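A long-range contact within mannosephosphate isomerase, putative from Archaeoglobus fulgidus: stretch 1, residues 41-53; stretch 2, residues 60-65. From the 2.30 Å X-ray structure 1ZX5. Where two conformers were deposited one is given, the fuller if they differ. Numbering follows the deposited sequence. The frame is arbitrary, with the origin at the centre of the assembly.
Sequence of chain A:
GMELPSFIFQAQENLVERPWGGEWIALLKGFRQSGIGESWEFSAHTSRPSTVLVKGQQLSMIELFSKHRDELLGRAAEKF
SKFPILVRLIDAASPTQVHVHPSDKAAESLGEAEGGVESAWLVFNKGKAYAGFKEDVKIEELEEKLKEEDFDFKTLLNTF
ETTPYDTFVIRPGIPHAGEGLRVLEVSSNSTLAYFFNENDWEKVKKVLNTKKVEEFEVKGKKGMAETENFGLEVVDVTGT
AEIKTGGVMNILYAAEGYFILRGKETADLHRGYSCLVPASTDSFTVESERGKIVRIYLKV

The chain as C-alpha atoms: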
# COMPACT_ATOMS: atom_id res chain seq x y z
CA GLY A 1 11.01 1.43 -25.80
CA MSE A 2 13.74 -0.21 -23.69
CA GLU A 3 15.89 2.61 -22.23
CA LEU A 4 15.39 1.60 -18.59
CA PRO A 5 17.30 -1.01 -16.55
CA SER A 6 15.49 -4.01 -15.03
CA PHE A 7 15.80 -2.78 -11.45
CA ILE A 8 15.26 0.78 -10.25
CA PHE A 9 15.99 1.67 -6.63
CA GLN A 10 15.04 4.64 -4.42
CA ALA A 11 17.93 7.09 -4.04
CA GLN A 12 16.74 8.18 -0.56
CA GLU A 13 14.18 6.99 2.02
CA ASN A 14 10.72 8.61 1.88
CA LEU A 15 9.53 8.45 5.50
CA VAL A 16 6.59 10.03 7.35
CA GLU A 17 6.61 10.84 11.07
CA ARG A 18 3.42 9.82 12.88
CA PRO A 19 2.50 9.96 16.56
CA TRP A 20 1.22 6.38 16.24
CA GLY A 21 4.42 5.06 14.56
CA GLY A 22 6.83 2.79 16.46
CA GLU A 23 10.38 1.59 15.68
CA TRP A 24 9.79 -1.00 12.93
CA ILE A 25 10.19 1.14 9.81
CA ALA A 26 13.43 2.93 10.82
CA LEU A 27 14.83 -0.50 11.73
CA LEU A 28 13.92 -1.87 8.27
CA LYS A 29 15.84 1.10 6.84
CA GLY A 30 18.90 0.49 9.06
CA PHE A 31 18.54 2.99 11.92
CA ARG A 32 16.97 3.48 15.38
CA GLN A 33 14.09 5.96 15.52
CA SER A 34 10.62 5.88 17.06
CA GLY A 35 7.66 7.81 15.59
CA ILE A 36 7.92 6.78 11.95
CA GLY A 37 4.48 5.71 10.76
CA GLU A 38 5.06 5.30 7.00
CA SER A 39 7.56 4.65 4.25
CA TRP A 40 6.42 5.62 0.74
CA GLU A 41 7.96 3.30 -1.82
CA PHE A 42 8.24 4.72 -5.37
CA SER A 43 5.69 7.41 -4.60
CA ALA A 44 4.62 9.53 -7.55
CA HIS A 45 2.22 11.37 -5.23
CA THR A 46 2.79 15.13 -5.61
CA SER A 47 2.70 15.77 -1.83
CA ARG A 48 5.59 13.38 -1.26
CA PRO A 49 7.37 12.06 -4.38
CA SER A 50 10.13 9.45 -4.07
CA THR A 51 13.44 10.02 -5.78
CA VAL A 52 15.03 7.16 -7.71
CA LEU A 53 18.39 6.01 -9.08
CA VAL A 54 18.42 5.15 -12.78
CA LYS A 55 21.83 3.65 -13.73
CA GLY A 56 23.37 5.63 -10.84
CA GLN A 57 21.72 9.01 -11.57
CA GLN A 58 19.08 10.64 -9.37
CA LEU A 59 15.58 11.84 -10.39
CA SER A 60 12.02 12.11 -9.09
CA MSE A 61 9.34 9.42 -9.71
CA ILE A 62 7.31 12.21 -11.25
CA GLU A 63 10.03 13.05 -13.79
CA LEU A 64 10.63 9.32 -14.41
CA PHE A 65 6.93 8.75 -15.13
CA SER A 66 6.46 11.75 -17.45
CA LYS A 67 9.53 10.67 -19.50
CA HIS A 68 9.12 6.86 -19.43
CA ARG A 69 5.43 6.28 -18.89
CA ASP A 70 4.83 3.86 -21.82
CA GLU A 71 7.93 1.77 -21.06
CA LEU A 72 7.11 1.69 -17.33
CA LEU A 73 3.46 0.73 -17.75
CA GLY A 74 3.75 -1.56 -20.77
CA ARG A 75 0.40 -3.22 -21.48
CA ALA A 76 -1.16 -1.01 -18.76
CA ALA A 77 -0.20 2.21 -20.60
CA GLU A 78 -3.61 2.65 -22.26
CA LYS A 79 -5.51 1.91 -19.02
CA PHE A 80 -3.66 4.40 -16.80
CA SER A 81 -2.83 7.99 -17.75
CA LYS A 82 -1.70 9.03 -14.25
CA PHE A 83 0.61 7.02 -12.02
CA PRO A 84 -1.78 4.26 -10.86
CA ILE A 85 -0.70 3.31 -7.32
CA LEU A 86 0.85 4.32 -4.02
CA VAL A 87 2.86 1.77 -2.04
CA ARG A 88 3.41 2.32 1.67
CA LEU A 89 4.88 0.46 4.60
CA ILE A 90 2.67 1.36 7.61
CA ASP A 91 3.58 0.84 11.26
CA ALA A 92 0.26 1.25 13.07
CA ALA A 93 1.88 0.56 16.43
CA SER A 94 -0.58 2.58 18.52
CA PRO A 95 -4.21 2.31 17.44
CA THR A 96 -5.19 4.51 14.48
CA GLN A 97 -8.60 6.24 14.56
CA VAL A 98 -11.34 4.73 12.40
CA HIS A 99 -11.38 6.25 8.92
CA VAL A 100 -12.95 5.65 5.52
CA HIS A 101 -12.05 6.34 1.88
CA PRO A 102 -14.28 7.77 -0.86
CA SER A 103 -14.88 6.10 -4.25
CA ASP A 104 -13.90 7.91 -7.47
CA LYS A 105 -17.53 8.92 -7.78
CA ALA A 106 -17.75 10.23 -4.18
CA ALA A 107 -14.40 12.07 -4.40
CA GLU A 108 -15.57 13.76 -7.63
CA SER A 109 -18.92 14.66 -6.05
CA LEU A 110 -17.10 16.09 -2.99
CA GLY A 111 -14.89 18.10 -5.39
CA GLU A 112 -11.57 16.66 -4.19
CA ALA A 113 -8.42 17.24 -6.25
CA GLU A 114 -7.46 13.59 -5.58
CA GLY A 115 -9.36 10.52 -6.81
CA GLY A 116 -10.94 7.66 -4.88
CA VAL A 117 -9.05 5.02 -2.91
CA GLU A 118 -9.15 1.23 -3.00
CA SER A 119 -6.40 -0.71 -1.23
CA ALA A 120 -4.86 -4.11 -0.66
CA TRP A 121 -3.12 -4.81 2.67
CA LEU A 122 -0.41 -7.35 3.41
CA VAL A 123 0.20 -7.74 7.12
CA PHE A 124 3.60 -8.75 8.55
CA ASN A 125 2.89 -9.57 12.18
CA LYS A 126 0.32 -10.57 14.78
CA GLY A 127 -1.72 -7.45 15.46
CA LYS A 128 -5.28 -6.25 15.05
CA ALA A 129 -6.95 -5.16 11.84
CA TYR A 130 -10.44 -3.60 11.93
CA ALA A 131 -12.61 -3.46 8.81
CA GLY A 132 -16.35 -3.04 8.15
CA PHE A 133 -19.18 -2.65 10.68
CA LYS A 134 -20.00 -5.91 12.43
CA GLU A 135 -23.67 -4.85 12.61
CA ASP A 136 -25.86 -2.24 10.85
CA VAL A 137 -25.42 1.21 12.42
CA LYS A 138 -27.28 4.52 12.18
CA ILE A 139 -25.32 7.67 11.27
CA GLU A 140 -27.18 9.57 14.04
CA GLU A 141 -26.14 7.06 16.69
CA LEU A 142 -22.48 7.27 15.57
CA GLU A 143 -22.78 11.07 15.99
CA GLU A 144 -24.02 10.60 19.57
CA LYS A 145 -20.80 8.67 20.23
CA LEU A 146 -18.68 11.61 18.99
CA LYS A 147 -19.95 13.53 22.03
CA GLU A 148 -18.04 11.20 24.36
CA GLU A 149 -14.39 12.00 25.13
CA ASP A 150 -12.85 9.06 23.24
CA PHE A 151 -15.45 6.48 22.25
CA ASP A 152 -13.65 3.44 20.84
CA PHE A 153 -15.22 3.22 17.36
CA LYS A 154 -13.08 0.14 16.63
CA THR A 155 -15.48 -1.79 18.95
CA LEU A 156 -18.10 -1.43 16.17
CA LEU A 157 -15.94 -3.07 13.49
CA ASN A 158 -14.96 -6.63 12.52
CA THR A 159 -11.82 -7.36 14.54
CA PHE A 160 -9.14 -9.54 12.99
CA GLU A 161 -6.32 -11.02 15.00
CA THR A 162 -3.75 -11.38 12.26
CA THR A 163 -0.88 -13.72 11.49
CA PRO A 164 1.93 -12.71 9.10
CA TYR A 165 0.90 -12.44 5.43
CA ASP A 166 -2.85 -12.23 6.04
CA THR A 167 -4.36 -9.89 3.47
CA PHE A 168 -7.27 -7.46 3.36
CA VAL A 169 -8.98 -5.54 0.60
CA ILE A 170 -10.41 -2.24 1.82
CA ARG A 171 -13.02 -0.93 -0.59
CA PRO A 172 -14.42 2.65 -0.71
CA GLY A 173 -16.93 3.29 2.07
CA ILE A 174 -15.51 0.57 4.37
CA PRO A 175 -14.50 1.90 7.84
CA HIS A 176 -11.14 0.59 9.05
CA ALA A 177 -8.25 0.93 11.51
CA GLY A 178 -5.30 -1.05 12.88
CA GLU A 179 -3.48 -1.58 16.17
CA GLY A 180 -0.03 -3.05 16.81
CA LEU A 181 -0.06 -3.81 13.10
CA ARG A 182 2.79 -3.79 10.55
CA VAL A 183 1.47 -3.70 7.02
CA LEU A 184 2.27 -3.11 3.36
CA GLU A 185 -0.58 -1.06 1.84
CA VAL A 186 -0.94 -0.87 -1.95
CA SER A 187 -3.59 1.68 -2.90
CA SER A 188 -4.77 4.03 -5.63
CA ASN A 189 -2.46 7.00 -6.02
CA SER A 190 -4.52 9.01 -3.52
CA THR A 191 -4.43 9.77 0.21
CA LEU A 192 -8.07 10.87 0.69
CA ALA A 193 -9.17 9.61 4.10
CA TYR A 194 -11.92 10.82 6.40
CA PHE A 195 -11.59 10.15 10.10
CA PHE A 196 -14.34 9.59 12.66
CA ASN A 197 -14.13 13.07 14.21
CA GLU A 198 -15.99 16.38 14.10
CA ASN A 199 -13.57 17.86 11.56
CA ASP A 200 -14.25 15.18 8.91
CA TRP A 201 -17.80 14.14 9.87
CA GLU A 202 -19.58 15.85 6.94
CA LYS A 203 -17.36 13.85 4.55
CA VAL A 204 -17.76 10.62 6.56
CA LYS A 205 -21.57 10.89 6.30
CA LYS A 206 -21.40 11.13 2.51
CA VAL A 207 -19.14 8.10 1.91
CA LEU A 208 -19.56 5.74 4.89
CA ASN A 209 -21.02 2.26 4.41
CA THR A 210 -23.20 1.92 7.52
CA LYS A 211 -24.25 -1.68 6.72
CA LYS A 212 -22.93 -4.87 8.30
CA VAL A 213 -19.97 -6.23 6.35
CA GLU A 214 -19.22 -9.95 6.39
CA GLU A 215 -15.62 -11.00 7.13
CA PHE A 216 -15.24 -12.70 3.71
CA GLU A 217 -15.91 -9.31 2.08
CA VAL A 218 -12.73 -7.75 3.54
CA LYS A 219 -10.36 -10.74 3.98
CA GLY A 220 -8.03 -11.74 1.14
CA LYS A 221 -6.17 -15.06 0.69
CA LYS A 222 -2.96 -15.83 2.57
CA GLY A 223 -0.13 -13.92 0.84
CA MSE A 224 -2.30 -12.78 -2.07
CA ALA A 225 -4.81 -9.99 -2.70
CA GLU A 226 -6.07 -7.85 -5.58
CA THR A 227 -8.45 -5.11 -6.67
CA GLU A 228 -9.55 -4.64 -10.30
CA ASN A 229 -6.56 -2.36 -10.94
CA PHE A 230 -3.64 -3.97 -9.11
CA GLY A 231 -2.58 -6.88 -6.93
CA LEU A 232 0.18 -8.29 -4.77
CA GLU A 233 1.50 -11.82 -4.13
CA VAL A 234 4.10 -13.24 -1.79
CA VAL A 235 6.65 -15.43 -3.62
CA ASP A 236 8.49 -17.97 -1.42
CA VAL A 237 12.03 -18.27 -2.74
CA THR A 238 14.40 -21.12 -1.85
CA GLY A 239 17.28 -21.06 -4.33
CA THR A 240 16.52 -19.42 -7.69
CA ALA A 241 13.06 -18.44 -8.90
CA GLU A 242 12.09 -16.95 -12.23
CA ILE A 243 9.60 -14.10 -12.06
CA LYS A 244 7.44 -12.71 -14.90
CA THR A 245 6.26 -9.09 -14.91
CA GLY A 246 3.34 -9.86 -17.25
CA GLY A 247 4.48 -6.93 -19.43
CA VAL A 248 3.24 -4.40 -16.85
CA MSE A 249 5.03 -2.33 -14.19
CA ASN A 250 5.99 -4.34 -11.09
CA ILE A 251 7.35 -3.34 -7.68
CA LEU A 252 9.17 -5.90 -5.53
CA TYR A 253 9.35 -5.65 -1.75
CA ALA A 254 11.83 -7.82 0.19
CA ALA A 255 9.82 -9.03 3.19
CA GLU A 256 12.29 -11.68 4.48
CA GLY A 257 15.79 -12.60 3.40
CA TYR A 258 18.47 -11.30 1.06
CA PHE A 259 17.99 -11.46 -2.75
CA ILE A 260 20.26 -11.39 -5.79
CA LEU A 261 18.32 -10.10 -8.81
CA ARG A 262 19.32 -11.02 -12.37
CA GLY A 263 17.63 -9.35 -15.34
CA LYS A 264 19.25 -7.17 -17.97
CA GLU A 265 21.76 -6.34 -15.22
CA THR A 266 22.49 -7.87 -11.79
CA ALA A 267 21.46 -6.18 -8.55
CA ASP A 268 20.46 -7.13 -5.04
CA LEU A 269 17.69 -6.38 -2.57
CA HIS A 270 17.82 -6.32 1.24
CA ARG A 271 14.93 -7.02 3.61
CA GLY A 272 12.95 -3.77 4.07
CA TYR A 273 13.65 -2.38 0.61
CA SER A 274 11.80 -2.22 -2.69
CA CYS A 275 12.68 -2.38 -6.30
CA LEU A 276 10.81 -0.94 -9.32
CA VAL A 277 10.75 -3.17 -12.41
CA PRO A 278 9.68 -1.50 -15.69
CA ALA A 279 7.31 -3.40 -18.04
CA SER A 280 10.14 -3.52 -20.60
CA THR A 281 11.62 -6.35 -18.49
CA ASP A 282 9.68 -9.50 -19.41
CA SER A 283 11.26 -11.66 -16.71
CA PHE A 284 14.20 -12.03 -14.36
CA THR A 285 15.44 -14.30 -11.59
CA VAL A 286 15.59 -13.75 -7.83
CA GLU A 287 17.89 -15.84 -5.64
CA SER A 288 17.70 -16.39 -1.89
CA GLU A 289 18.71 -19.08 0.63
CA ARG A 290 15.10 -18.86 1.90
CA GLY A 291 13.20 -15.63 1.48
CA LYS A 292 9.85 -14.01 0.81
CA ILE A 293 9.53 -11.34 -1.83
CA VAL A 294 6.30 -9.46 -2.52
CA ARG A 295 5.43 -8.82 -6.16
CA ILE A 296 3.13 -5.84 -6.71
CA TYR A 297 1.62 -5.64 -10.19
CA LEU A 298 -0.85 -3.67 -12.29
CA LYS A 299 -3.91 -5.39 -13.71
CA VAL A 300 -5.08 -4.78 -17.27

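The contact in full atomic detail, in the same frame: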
# COMPACT_ATOMS: atom_id res chain seq x y z
N GLU A 41 7.05 4.00 -0.94
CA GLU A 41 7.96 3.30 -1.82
C GLU A 41 7.59 3.59 -3.27
O GLU A 41 6.55 3.15 -3.74
CB GLU A 41 7.90 1.79 -1.54
CG GLU A 41 8.06 1.39 -0.06
CD GLU A 41 9.52 1.35 0.39
OE1 GLU A 41 10.38 0.95 -0.40
OE2 GLU A 41 9.81 1.70 1.55
N PHE A 42 8.46 4.32 -3.97
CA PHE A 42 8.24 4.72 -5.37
C PHE A 42 7.00 5.57 -5.53
O PHE A 42 6.24 5.43 -6.48
CB PHE A 42 8.26 3.51 -6.33
CG PHE A 42 9.55 2.77 -6.27
CD1 PHE A 42 10.72 3.33 -6.80
CD2 PHE A 42 9.63 1.54 -5.61
CE1 PHE A 42 11.95 2.66 -6.72
CE2 PHE A 42 10.85 0.86 -5.53
CZ PHE A 42 12.01 1.42 -6.09
N SER A 43 6.80 6.48 -4.57
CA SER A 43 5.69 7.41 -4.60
C SER A 43 5.83 8.38 -5.77
O SER A 43 6.84 9.07 -5.89
CB SER A 43 5.60 8.19 -3.30
OG SER A 43 4.77 9.33 -3.47
N ALA A 44 4.80 8.42 -6.61
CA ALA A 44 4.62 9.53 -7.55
C ALA A 44 3.48 10.44 -7.08
O ALA A 44 2.85 11.11 -7.90
CB ALA A 44 4.37 9.02 -8.95
N HIS A 45 3.21 10.46 -5.78
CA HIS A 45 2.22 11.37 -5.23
C HIS A 45 2.85 12.75 -5.04
O HIS A 45 3.89 12.88 -4.40
CB HIS A 45 1.65 10.82 -3.92
CG HIS A 45 0.41 11.52 -3.46
ND1 HIS A 45 0.43 12.74 -2.81
CD2 HIS A 45 -0.90 11.20 -3.60
CE1 HIS A 45 -0.81 13.12 -2.55
NE2 HIS A 45 -1.63 12.20 -3.02
N THR A 46 2.22 13.77 -5.60
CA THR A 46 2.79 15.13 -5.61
C THR A 46 3.11 15.72 -4.22
O THR A 46 4.00 16.55 -4.10
CB THR A 46 1.93 16.12 -6.42
OG1 THR A 46 0.63 16.23 -5.82
CG2 THR A 46 1.78 15.64 -7.87
N SER A 47 2.42 15.27 -3.18
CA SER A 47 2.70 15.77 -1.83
C SER A 47 4.03 15.24 -1.29
O SER A 47 4.63 15.84 -0.40
CB SER A 47 1.55 15.43 -0.86
OG SER A 47 1.50 14.03 -0.56
N ARG A 48 4.51 14.13 -1.87
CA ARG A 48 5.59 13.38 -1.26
C ARG A 48 6.24 12.41 -2.27
O ARG A 48 6.23 11.19 -2.07
CB ARG A 48 5.00 12.67 -0.02
CG ARG A 48 5.95 11.94 0.88
CD ARG A 48 5.61 12.16 2.35
NE ARG A 48 4.19 12.27 2.68
CZ ARG A 48 3.73 13.01 3.69
NH1 ARG A 48 2.42 13.06 3.95
NH2 ARG A 48 4.57 13.73 4.44
N PRO A 49 6.81 12.95 -3.37
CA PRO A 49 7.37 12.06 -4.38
C PRO A 49 8.69 11.41 -3.95
O PRO A 49 9.51 12.05 -3.28
CB PRO A 49 7.58 12.98 -5.59
CG PRO A 49 7.75 14.34 -5.01
CD PRO A 49 6.98 14.38 -3.72
N SER A 50 8.88 10.15 -4.32
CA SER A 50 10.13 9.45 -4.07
C SER A 50 11.14 9.88 -5.12
O SER A 50 10.76 10.30 -6.22
CB SER A 50 9.94 7.94 -4.14
OG SER A 50 9.20 7.47 -3.02
N THR A 51 12.41 9.79 -4.78
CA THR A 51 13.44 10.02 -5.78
C THR A 51 14.18 8.70 -6.02
O THR A 51 14.43 7.92 -5.10
CB THR A 51 14.43 11.19 -5.41
OG1 THR A 51 15.26 10.80 -4.33
CG2 THR A 51 13.69 12.47 -4.99
N VAL A 52 14.49 8.45 -7.29
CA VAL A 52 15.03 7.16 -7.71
C VAL A 52 16.42 7.27 -8.35
O VAL A 52 16.83 8.34 -8.79
CB VAL A 52 14.03 6.42 -8.66
CG1 VAL A 52 12.71 6.15 -7.95
CG2 VAL A 52 13.81 7.19 -9.96
N LEU A 53 17.12 6.13 -8.37
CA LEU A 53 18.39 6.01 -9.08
C LEU A 53 18.23 5.18 -10.35
O LEU A 53 17.94 3.97 -10.29
CB LEU A 53 19.45 5.33 -8.19
CG LEU A 53 20.10 6.10 -7.04
CD1 LEU A 53 20.60 5.10 -5.98
CD2 LEU A 53 21.21 7.01 -7.54
N SER A 60 13.28 12.30 -9.78
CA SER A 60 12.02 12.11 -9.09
C SER A 60 11.15 11.10 -9.84
O SER A 60 11.24 11.01 -11.06
CB SER A 60 11.31 13.46 -8.97
OG SER A 60 9.91 13.33 -8.82
N MSE A 61 10.31 10.36 -9.11
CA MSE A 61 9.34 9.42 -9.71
C MSE A 61 8.43 10.12 -10.69
O MSE A 61 7.92 9.51 -11.63
CB MSE A 61 8.45 8.76 -8.65
CG MSE A 61 8.96 7.49 -8.05
SE MSE A 61 9.30 6.10 -9.39
CE MSE A 61 7.54 5.81 -10.09
N ILE A 62 8.20 11.39 -10.42
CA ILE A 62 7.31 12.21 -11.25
C ILE A 62 7.98 12.49 -12.60
O ILE A 62 7.35 12.34 -13.65
CB ILE A 62 6.86 13.48 -10.48
CG1 ILE A 62 5.91 13.05 -9.35
CG2 ILE A 62 6.23 14.52 -11.43
CD1 ILE A 62 5.41 14.18 -8.46
N GLU A 63 9.25 12.89 -12.57
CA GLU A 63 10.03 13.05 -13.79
C GLU A 63 10.09 11.71 -14.52
O GLU A 63 9.73 11.61 -15.69
CB GLU A 63 11.43 13.58 -13.49
CG GLU A 63 12.21 14.03 -14.73
CD GLU A 63 13.56 14.65 -14.39
OE1 GLU A 63 13.61 15.59 -13.56
OE2 GLU A 63 14.58 14.22 -14.97
N LEU A 64 10.51 10.66 -13.80
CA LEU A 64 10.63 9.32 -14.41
C LEU A 64 9.35 8.92 -15.16
O LEU A 64 9.41 8.47 -16.30
CB LEU A 64 11.01 8.26 -13.36
CG LEU A 64 11.20 6.84 -13.93
CD1 LEU A 64 12.53 6.71 -14.68
CD2 LEU A 64 11.10 5.79 -12.85
N PHE A 65 8.19 9.12 -14.53
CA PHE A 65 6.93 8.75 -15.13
C PHE A 65 6.54 9.61 -16.34
O PHE A 65 6.05 9.09 -17.34
CB PHE A 65 5.80 8.72 -14.08
CG PHE A 65 4.50 8.19 -14.61
CD1 PHE A 65 4.33 6.83 -14.87
CD2 PHE A 65 3.44 9.05 -14.87
CE1 PHE A 65 3.13 6.33 -15.36
CE2 PHE A 65 2.23 8.56 -15.37
CZ PHE A 65 2.07 7.20 -15.61

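Stretch 1 folds back on itself and receives the first turn of the helix in stretch 2, with the selenomethionine Met61 at the centre of the contact. Glu41 lies out of reach of stretch 2, so the contact begins at Phe42. The selenium of Met61 lies at the edge of the Phe42 ring, near its plane, with SE 4.0 Å from Phe42 CD1. Ser43 turns its side chain away from the helix, but its carbonyl oxygen comes within 3.2 Å of Met61 CB while accepting a backbone hydrogen bond from Ser50 N (2.8 Å from Ser43 O). The Ser43 hydroxyl braces the loop instead: OG donates to Arg48 O at 2.7 Å and accepts from His45 N at 3.0 Å.

Ala44 packs against two helix residues, its CB lying 4.1 Å from Met61 CB and 4.3 Å from Ile62 CG1. A type I turn from His45 to Arg48 follows, closed by the hydrogen bond from Arg48 N to His45 O (2.9 Å). Within it, Thr46 CG2 approaches Ile62 CD1 at 4.0 Å, whereas Ser47 and Arg48 point away. Pro49 brings the chain back, with CB 3.8 Å from the same Ile62 CD1; the extended Ile62 side chain thus reaches both residues.

The one hydrogen bond between the stretches runs from Met61 N to Ser50 O, at 2.9 Å and a nearly linear 165°. It engages a free amide of the first helical turn, while Ser60 OG caps the next, accepting from Ile62 N at 3.0 Å. Thr51 pairs with Ser60 as an antiparallel, non-hydrogen-bonded bridge, their CA atoms 4.2 Å apart and their side chains on the same face. Val52 completes the apolar packing: its CG1 lies 3.7 Å from Met61 SE and its CG2 4.2 Å from Leu64 CD2. Leu53 is beyond reach.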